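Local atomic coordinates of predicted acetyltransferase (Clostridium acetobutylicum, PDB entry 3MGD), a protein that binds acetyl coenzyme A through a GNAT-type fold and probably transfers the acyl group to an acceptor that remains unidentified. Residues I62-A67 with M90-T95; V52-E57 with D107-E112. All blocks are in the same frame, centred on the assembly; numbering follows the deposited sequence.

Overall arrangement
From the N terminus the chain lays down strand 3-6 and two helices before entering strand 51-58, the neighbour of strand 3-6 in the sheet. It turns back at once into strand 61-72, and strand 83-92 then pairs with it to make contact 1, which closes the hairpin loop between Ala67 and Met90. After the acetyl-CoA-binding turn, helix 101-115 packs over strand 51-58 in contact 2, whose longer loop encloses contact 1. The two are joined directly: strands 51-58 and 61-72 are adjacent, with Ile63 N 2.7 Å from Ala56 O, and Leu109 of the helix reaches Ala67. Together they tie the cofactor-binding strand to its sheet neighbour, and the sheet to helix 101-115.

Contact 1: residues I62-A67 with M90-T95; sequences IIATAA and MYTEPT. With ACO (acetyl coenzyme *a), chain C.
Thr65 and Tyr91 form an antiparallel hydrogen-bonded pair at the heart of a beta hairpin whose second strand carries acetyl-CoA. Thr65 N gives a bond of 2.8 Å to Tyr91 O, and Tyr91 N returns one of 3.1 Å to Thr65 O. Next along, Ala64 and Thr92 are a non-hydrogen-bonded pair, marked by CA atoms only 4.2 Å apart; the small side chain of Ala64 suits close packing, its CB lying 3.8 Å from Thr92 OG1 and under Ile101 of helix 101-115. Ala66 likewise leaves room for Met90, present as selenomethionine, whose CG lies 3.8 Å from Ala66 CB; the bend at chi3 (66°) turns CE back to the same methyl. Helix 101-115 covers these small residues, while Ile18 of helix 12-25 touches Thr65 on the other face. Thr65 OG1 bonds to Asn89 O, which suits a buried hydroxyl.

The end at Ile63 and Glu93 is looser and partly exposed. The bond from Glu93 N to Ile63 O persists there, but the side chains barely meet, and one water links Ile62 O with Glu93 OE1, which also pairs with Arg21. Ile63 and Ala64 both face Ala56, a classic beta bulge in the pairing with strand 51-58.

Across strand 83-92 from this hairpin partner lies the cofactor, treated almost as another strand: Met90 O accepts from N4P at 2.6 Å, and Thr92 N donates to O9P at 2.9 Å, nearly straight at 171°. Met90 N reaches the acetyl oxygen only weakly, at 3.4 Å. The backbone of Met90 and Thr92 thus reads the amides of the pantetheine arm, while Tyr91 turns its N and O the other way, into the sheet, so one strand serves the sheet on one side and the cofactor on the other.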
loop_
_atom_site.group_PDB
_atom_site.type_symbol
_atom_site.label_atom_id
_atom_site.label_comp_id
_atom_site.label_asym_id
_atom_site.label_seq_id
_atom_site.Cartn_x
_atom_site.Cartn_y
_atom_site.Cartn_z
ATOM N N ILE A 62 7.193 26.715 -7.851
ATOM C CA ILE A 62 7.173 25.675 -6.820
ATOM C C ILE A 62 8.595 25.299 -6.395
ATOM O O ILE A 62 9.426 24.924 -7.218
ATOM C CB ILE A 62 6.397 24.429 -7.269
ATOM C CG1 ILE A 62 4.925 24.783 -7.514
ATOM C CG2 ILE A 62 6.471 23.347 -6.197
ATOM C CD1 ILE A 62 4.116 23.633 -8.101
ATOM N N ILE A 63 8.859 25.443 -5.103
ATOM C CA ILE A 63 10.127 25.097 -4.489
ATOM C C ILE A 63 10.142 23.654 -3.980
ATOM O O ILE A 63 11.165 22.967 -4.058
ATOM C CB ILE A 63 10.398 26.020 -3.288
ATOM C CG1 ILE A 63 10.506 27.471 -3.751
ATOM C CG2 ILE A 63 11.658 25.598 -2.552
ATOM C CD1 ILE A 63 11.659 27.709 -4.702
ATOM N N ALA A 64 9.014 23.204 -3.428
ATOM C CA ALA A 64 8.937 21.844 -2.897
ATOM C C ALA A 64 7.517 21.285 -3.004
ATOM O O ALA A 64 6.541 22.031 -3.075
ATOM C CB ALA A 64 9.425 21.797 -1.456
ATOM N N THR A 65 7.418 19.966 -3.048
ATOM C CA THR A 65 6.128 19.303 -2.961
ATOM C C THR A 65 6.236 18.179 -1.934
ATOM O O THR A 65 7.336 17.760 -1.576
ATOM C CB THR A 65 5.731 18.654 -4.297
ATOM O OG1 THR A 65 6.695 17.653 -4.654
ATOM C CG2 THR A 65 5.645 19.698 -5.412
ATOM N N ALA A 66 5.083 17.688 -1.479
ATOM C CA ALA A 66 5.023 16.540 -0.568
ATOM C C ALA A 66 3.580 16.073 -0.549
ATOM O O ALA A 66 2.675 16.890 -0.383
ATOM C CB ALA A 66 5.448 16.951 0.824
ATOM N N ALA A 67 3.343 14.781 -0.739
ATOM C CA ALA A 67 1.947 14.306 -0.762
ATOM C C ALA A 67 1.693 13.151 0.189
ATOM O O ALA A 67 2.617 12.446 0.610
ATOM C CB ALA A 67 1.514 13.917 -2.175
HETATM N N MSE A 90 7.564 13.573 -2.728
HETATM C CA MSE A 90 8.346 14.571 -2.029
HETATM C C MSE A 90 9.548 15.015 -2.857
HETATM O O MSE A 90 10.343 14.212 -3.339
HETATM C CB MSE A 90 8.757 14.085 -0.646
HETATM C CG MSE A 90 7.519 13.868 0.251
HETATM SE SE MSE A 90 8.049 13.585 2.077
HETATM C CE MSE A 90 8.807 15.347 2.456
ATOM N N TYR A 91 9.665 16.321 -3.008
ATOM C CA TYR A 91 10.739 16.890 -3.809
ATOM C C TYR A 91 11.021 18.273 -3.259
ATOM O O TYR A 91 10.100 19.029 -2.955
ATOM C CB TYR A 91 10.344 16.959 -5.291
ATOM C CG TYR A 91 11.470 17.512 -6.151
ATOM C CD1 TYR A 91 12.494 16.690 -6.596
ATOM C CD2 TYR A 91 11.518 18.853 -6.482
ATOM C CE1 TYR A 91 13.550 17.201 -7.376
ATOM C CE2 TYR A 91 12.559 19.372 -7.246
ATOM C CZ TYR A 91 13.568 18.547 -7.692
ATOM O OH TYR A 91 14.598 19.091 -8.456
ATOM N N THR A 92 12.298 18.569 -3.057
ATOM C CA THR A 92 12.717 19.920 -2.741
ATOM C C THR A 92 13.753 20.358 -3.793
ATOM O O THR A 92 14.672 19.597 -4.116
ATOM C CB THR A 92 13.372 20.018 -1.342
ATOM O OG1 THR A 92 12.422 19.676 -0.328
ATOM C CG2 THR A 92 13.889 21.463 -1.103
ATOM N N GLU A 93 13.592 21.571 -4.320
ATOM C CA GLU A 93 14.548 22.160 -5.257
ATOM C C GLU A 93 15.950 22.018 -4.679
ATOM O O GLU A 93 16.159 22.321 -3.504
ATOM C CB GLU A 93 14.211 23.646 -5.461
ATOM C CG GLU A 93 15.105 24.371 -6.452
ATOM C CD GLU A 93 14.908 23.885 -7.879
ATOM O OE1 GLU A 93 13.745 23.806 -8.327
ATOM O OE2 GLU A 93 15.916 23.589 -8.550
ATOM N N PRO A 94 16.916 21.527 -5.484
ATOM C CA PRO A 94 18.254 21.253 -4.946
ATOM C C PRO A 94 18.915 22.409 -4.186
ATOM O O PRO A 94 19.462 22.167 -3.113
ATOM C CB PRO A 94 19.054 20.861 -6.189
ATOM C CG PRO A 94 18.020 20.186 -7.053
ATOM C CD PRO A 94 16.758 20.995 -6.848
ATOM N N THR A 95 18.862 23.631 -4.707
ATOM C CA THR A 95 19.492 24.747 -4.011
ATOM C C THR A 95 18.767 25.098 -2.710
ATOM O O THR A 95 19.279 25.870 -1.901
ATOM C CB THR A 95 19.607 25.998 -4.910
ATOM O OG1 THR A 95 18.305 26.406 -5.327
ATOM C CG2 THR A 95 20.461 25.694 -6.149
HETATM N N1A ACO C . 19.178 21.541 11.837
HETATM C C2A ACO C . 20.235 20.755 11.371
HETATM N N3A ACO C . 20.113 20.048 10.150
HETATM C C4A ACO C . 18.879 20.146 9.389
HETATM C C5A ACO C . 17.795 20.952 9.864
HETATM C C6A ACO C . 17.917 21.643 11.063
HETATM N N6A ACO C . 16.817 22.457 11.539
HETATM N N7A ACO C . 16.715 20.868 8.918
HETATM C C8A ACO C . 17.123 20.034 7.887
HETATM N N9A ACO C . 18.465 19.559 8.182
HETATM C C1B ACO C . 19.260 18.761 7.266
HETATM C C2B ACO C . 18.974 17.324 7.733
HETATM O O2B ACO C . 19.245 16.905 9.030
HETATM C C3B ACO C . 19.476 16.513 6.559
HETATM O O3B ACO C . 20.840 16.159 6.513
HETATM P P3B ACO C . 21.401 14.780 7.080
HETATM O O7A ACO C . 22.933 14.970 7.354
HETATM O O8A ACO C . 21.194 13.661 6.037
HETATM O O9A ACO C . 20.693 14.406 8.365
HETATM C C4B ACO C . 18.931 17.379 5.370
HETATM O O4B ACO C . 19.129 18.764 5.836
HETATM C C5B ACO C . 17.637 17.090 4.637
HETATM O O5B ACO C . 16.512 17.408 5.418
HETATM P P1A ACO C . 15.404 18.395 4.873
HETATM O O1A ACO C . 15.947 19.815 4.649
HETATM O O2A ACO C . 14.235 18.355 5.854
HETATM O O3A ACO C . 14.947 17.761 3.503
HETATM P P2A ACO C . 15.028 18.500 2.094
HETATM O O4A ACO C . 16.500 18.770 1.634
HETATM O O5A ACO C . 14.163 19.730 2.077
HETATM O O6A ACO C . 14.334 17.531 1.065
HETATM C CBP ACO C . 14.298 15.473 -0.227
HETATM C CCP ACO C . 14.644 16.165 1.084
HETATM C CDP ACO C . 14.429 13.966 -0.078
HETATM C CEP ACO C . 12.904 15.866 -0.589
HETATM C CAP ACO C . 15.308 15.961 -1.319
HETATM O OAP ACO C . 16.615 15.593 -1.028
HETATM C C9P ACO C . 14.906 15.653 -2.740
HETATM O O9P ACO C . 14.054 16.304 -3.345
HETATM N N8P ACO C . 15.593 14.548 -3.377
HETATM C C7P ACO C . 15.227 14.124 -4.727
HETATM C C6P ACO C . 13.853 13.566 -4.782
HETATM C C5P ACO C . 13.632 12.545 -3.687
HETATM O O5P ACO C . 14.480 11.683 -3.454
HETATM N N4P ACO C . 12.440 12.655 -2.917
HETATM C C3P ACO C . 12.012 11.606 -2.025
HETATM C C2P ACO C . 11.349 10.410 -2.660
HETATM S S1P ACO C . 10.708 9.229 -1.499
HETATM C C ACO C . 9.186 9.671 -0.940
HETATM O O ACO C . 8.658 10.690 -1.361
HETATM C CH3 ACO C . 8.560 8.901 0.155
HETATM O O HOH W 1 11.938 25.814 -7.962
HETATM O O HOH W 2 9.654 18.466 0.187
#

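Contact 2: residues V52-E57 with D107-E112; sequences VEWIAE and DRLVNE
This is a helix-on-sheet contact, in which Trp54 and Val52 of strand 51-58 meet Arg108, Leu109 and Glu112 on helix 101-115 as it runs back across the sheet, nearly antiparallel to the strand at 153°. The indole of Trp54 carries most of the contact. Arg108 lays its CD over one face of the six-membered ring, 4.0 Å from the centroid, in a CH-pi contact. Its chain is extended through chi3 (180°), and beyond NE the guanidinium sits off-centre, CZ 4.7 Å from the same centroid, with the two planes 34° apart: a cation-pi contact. Arg108 makes a second one with Tyr4. Arginine suits this partly exposed border because its methylene CD packs on the ring while its charged end still meets aromatic rings.

At the ring's edge, Trp54 NE1 donates to Glu112 OE2 at 2.9 Å, on the anti side but tilted out of the carboxylate plane, with OE2 near the indole plane. Val52 CG1 packs 3.8 Å from Glu112 CD, and Leu109 CD2 against Trp54 CD1 at 4.1 Å. Glu112 OE1 forms a salt bridge to Arg116. Each carboxylate oxygen therefore has a partner, an arrangement that would favour the charged form of this buried glutamate and fix the rotation of the indole against the helix.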
loop_
_atom_site.group_PDB
_atom_site.type_symbol
_atom_site.label_atom_id
_atom_site.label_comp_id
_atom_site.label_asym_id
_atom_site.label_seq_id
_atom_site.Cartn_x
_atom_site.Cartn_y
_atom_site.Cartn_z
ATOM N N VAL A 52 -3.590 14.218 -0.942
ATOM C CA VAL A 52 -3.370 15.623 -0.601
ATOM C C VAL A 52 -1.910 15.961 -0.892
ATOM O O VAL A 52 -1.007 15.329 -0.361
ATOM C CB VAL A 52 -3.663 15.918 0.892
ATOM C CG1 VAL A 52 -3.262 17.350 1.258
ATOM C CG2 VAL A 52 -5.150 15.671 1.215
ATOM N N GLU A 53 -1.679 16.948 -1.747
ATOM C CA GLU A 53 -0.307 17.300 -2.104
ATOM C C GLU A 53 -0.055 18.745 -1.733
ATOM O O GLU A 53 -0.679 19.655 -2.276
ATOM C CB GLU A 53 -0.019 17.030 -3.587
ATOM C CG GLU A 53 1.382 17.505 -4.053
ATOM C CD GLU A 53 2.013 16.605 -5.117
ATOM O OE1 GLU A 53 3.005 17.044 -5.746
ATOM O OE2 GLU A 53 1.526 15.471 -5.337
ATOM N N TRP A 54 0.837 18.943 -0.768
ATOM C CA TRP A 54 1.195 20.272 -0.323
ATOM C C TRP A 54 2.303 20.811 -1.221
ATOM O O TRP A 54 3.163 20.057 -1.698
ATOM C CB TRP A 54 1.671 20.243 1.130
ATOM C CG TRP A 54 0.560 20.312 2.135
ATOM C CD1 TRP A 54 -0.111 19.263 2.707
ATOM C CD2 TRP A 54 -0.002 21.505 2.691
ATOM N NE1 TRP A 54 -1.062 19.740 3.592
ATOM C CE2 TRP A 54 -1.006 21.114 3.600
ATOM C CE3 TRP A 54 0.258 22.871 2.515
ATOM C CZ2 TRP A 54 -1.765 22.041 4.312
ATOM C CZ3 TRP A 54 -0.493 23.788 3.225
ATOM C CH2 TRP A 54 -1.494 23.372 4.112
ATOM N N ILE A 55 2.271 22.114 -1.469
ATOM C CA ILE A 55 3.341 22.746 -2.234
ATOM C C ILE A 55 3.900 23.963 -1.502
ATOM O O ILE A 55 3.186 24.656 -0.786
ATOM C CB ILE A 55 2.882 23.156 -3.664
ATOM C CG1 ILE A 55 1.983 24.381 -3.624
ATOM C CG2 ILE A 55 2.168 22.016 -4.373
ATOM C CD1 ILE A 55 1.507 24.797 -4.993
ATOM N N ALA A 56 5.193 24.193 -1.669
ATOM C CA ALA A 56 5.845 25.377 -1.129
ATOM C C ALA A 56 6.211 26.206 -2.338
ATOM O O ALA A 56 6.827 25.689 -3.277
ATOM C CB ALA A 56 7.088 24.997 -0.358
ATOM N N GLU A 57 5.798 27.468 -2.338
ATOM C CA GLU A 57 5.995 28.347 -3.486
ATOM C C GLU A 57 6.740 29.606 -3.074
ATOM O O GLU A 57 6.590 30.097 -1.952
ATOM C CB GLU A 57 4.655 28.799 -4.059
ATOM C CG GLU A 57 3.869 27.771 -4.813
ATOM C CD GLU A 57 2.575 28.354 -5.336
ATOM O OE1 GLU A 57 1.960 29.166 -4.610
ATOM O OE2 GLU A 57 2.181 28.010 -6.474
ATOM N N ASP A 107 5.569 17.184 8.754
ATOM C CA ASP A 107 4.655 17.616 9.821
ATOM C C ASP A 107 3.264 17.887 9.257
ATOM O O ASP A 107 2.257 17.502 9.861
ATOM C CB ASP A 107 5.149 18.871 10.555
ATOM C CG ASP A 107 6.415 18.630 11.371
ATOM O OD1 ASP A 107 6.658 17.490 11.817
ATOM O OD2 ASP A 107 7.164 19.605 11.588
ATOM N N ARG A 108 3.200 18.565 8.109
ATOM C CA ARG A 108 1.911 18.882 7.504
ATOM C C ARG A 108 1.185 17.619 7.052
ATOM O O ARG A 108 -0.036 17.536 7.154
ATOM C CB ARG A 108 2.064 19.837 6.317
ATOM C CG ARG A 108 2.638 21.190 6.680
ATOM C CD ARG A 108 2.642 22.102 5.459
ATOM N NE ARG A 108 3.186 23.431 5.756
ATOM C CZ ARG A 108 2.467 24.458 6.214
ATOM N NH1 ARG A 108 1.160 24.333 6.443
ATOM N NH2 ARG A 108 3.057 25.622 6.447
ATOM N N LEU A 109 1.935 16.638 6.551
ATOM C CA LEU A 109 1.315 15.396 6.089
ATOM C C LEU A 109 0.787 14.565 7.250
ATOM O O LEU A 109 -0.282 13.980 7.161
ATOM C CB LEU A 109 2.282 14.580 5.230
ATOM C CG LEU A 109 2.713 15.274 3.930
ATOM C CD1 LEU A 109 3.738 14.419 3.204
ATOM C CD2 LEU A 109 1.532 15.575 3.029
ATOM N N VAL A 110 1.545 14.518 8.337
ATOM C CA VAL A 110 1.088 13.857 9.544
ATOM C C VAL A 110 -0.222 14.486 10.003
ATOM O O VAL A 110 -1.141 13.792 10.444
ATOM C CB VAL A 110 2.160 13.939 10.654
ATOM C CG1 VAL A 110 1.547 13.721 12.031
ATOM C CG2 VAL A 110 3.276 12.929 10.364
ATOM N N ASN A 111 -0.325 15.801 9.884
ATOM C CA ASN A 111 -1.576 16.456 10.256
ATOM C C ASN A 111 -2.759 16.038 9.371
ATOM O O ASN A 111 -3.873 15.855 9.870
ATOM C CB ASN A 111 -1.414 17.977 10.290
ATOM C CG ASN A 111 -2.720 18.687 10.572
ATOM O OD1 ASN A 111 -3.270 18.579 11.666
ATOM N ND2 ASN A 111 -3.230 19.410 9.577
ATOM N N GLU A 112 -2.526 15.876 8.064
ATOM C CA GLU A 112 -3.590 15.403 7.169
ATOM C C GLU A 112 -4.097 14.045 7.637
ATOM O O GLU A 112 -5.296 13.754 7.585
ATOM C CB GLU A 112 -3.107 15.296 5.719
ATOM C CG GLU A 112 -2.674 16.621 5.098
ATOM C CD GLU A 112 -3.799 17.628 4.966
ATOM O OE1 GLU A 112 -4.976 17.218 4.857
ATOM O OE2 GLU A 112 -3.498 18.847 4.971
#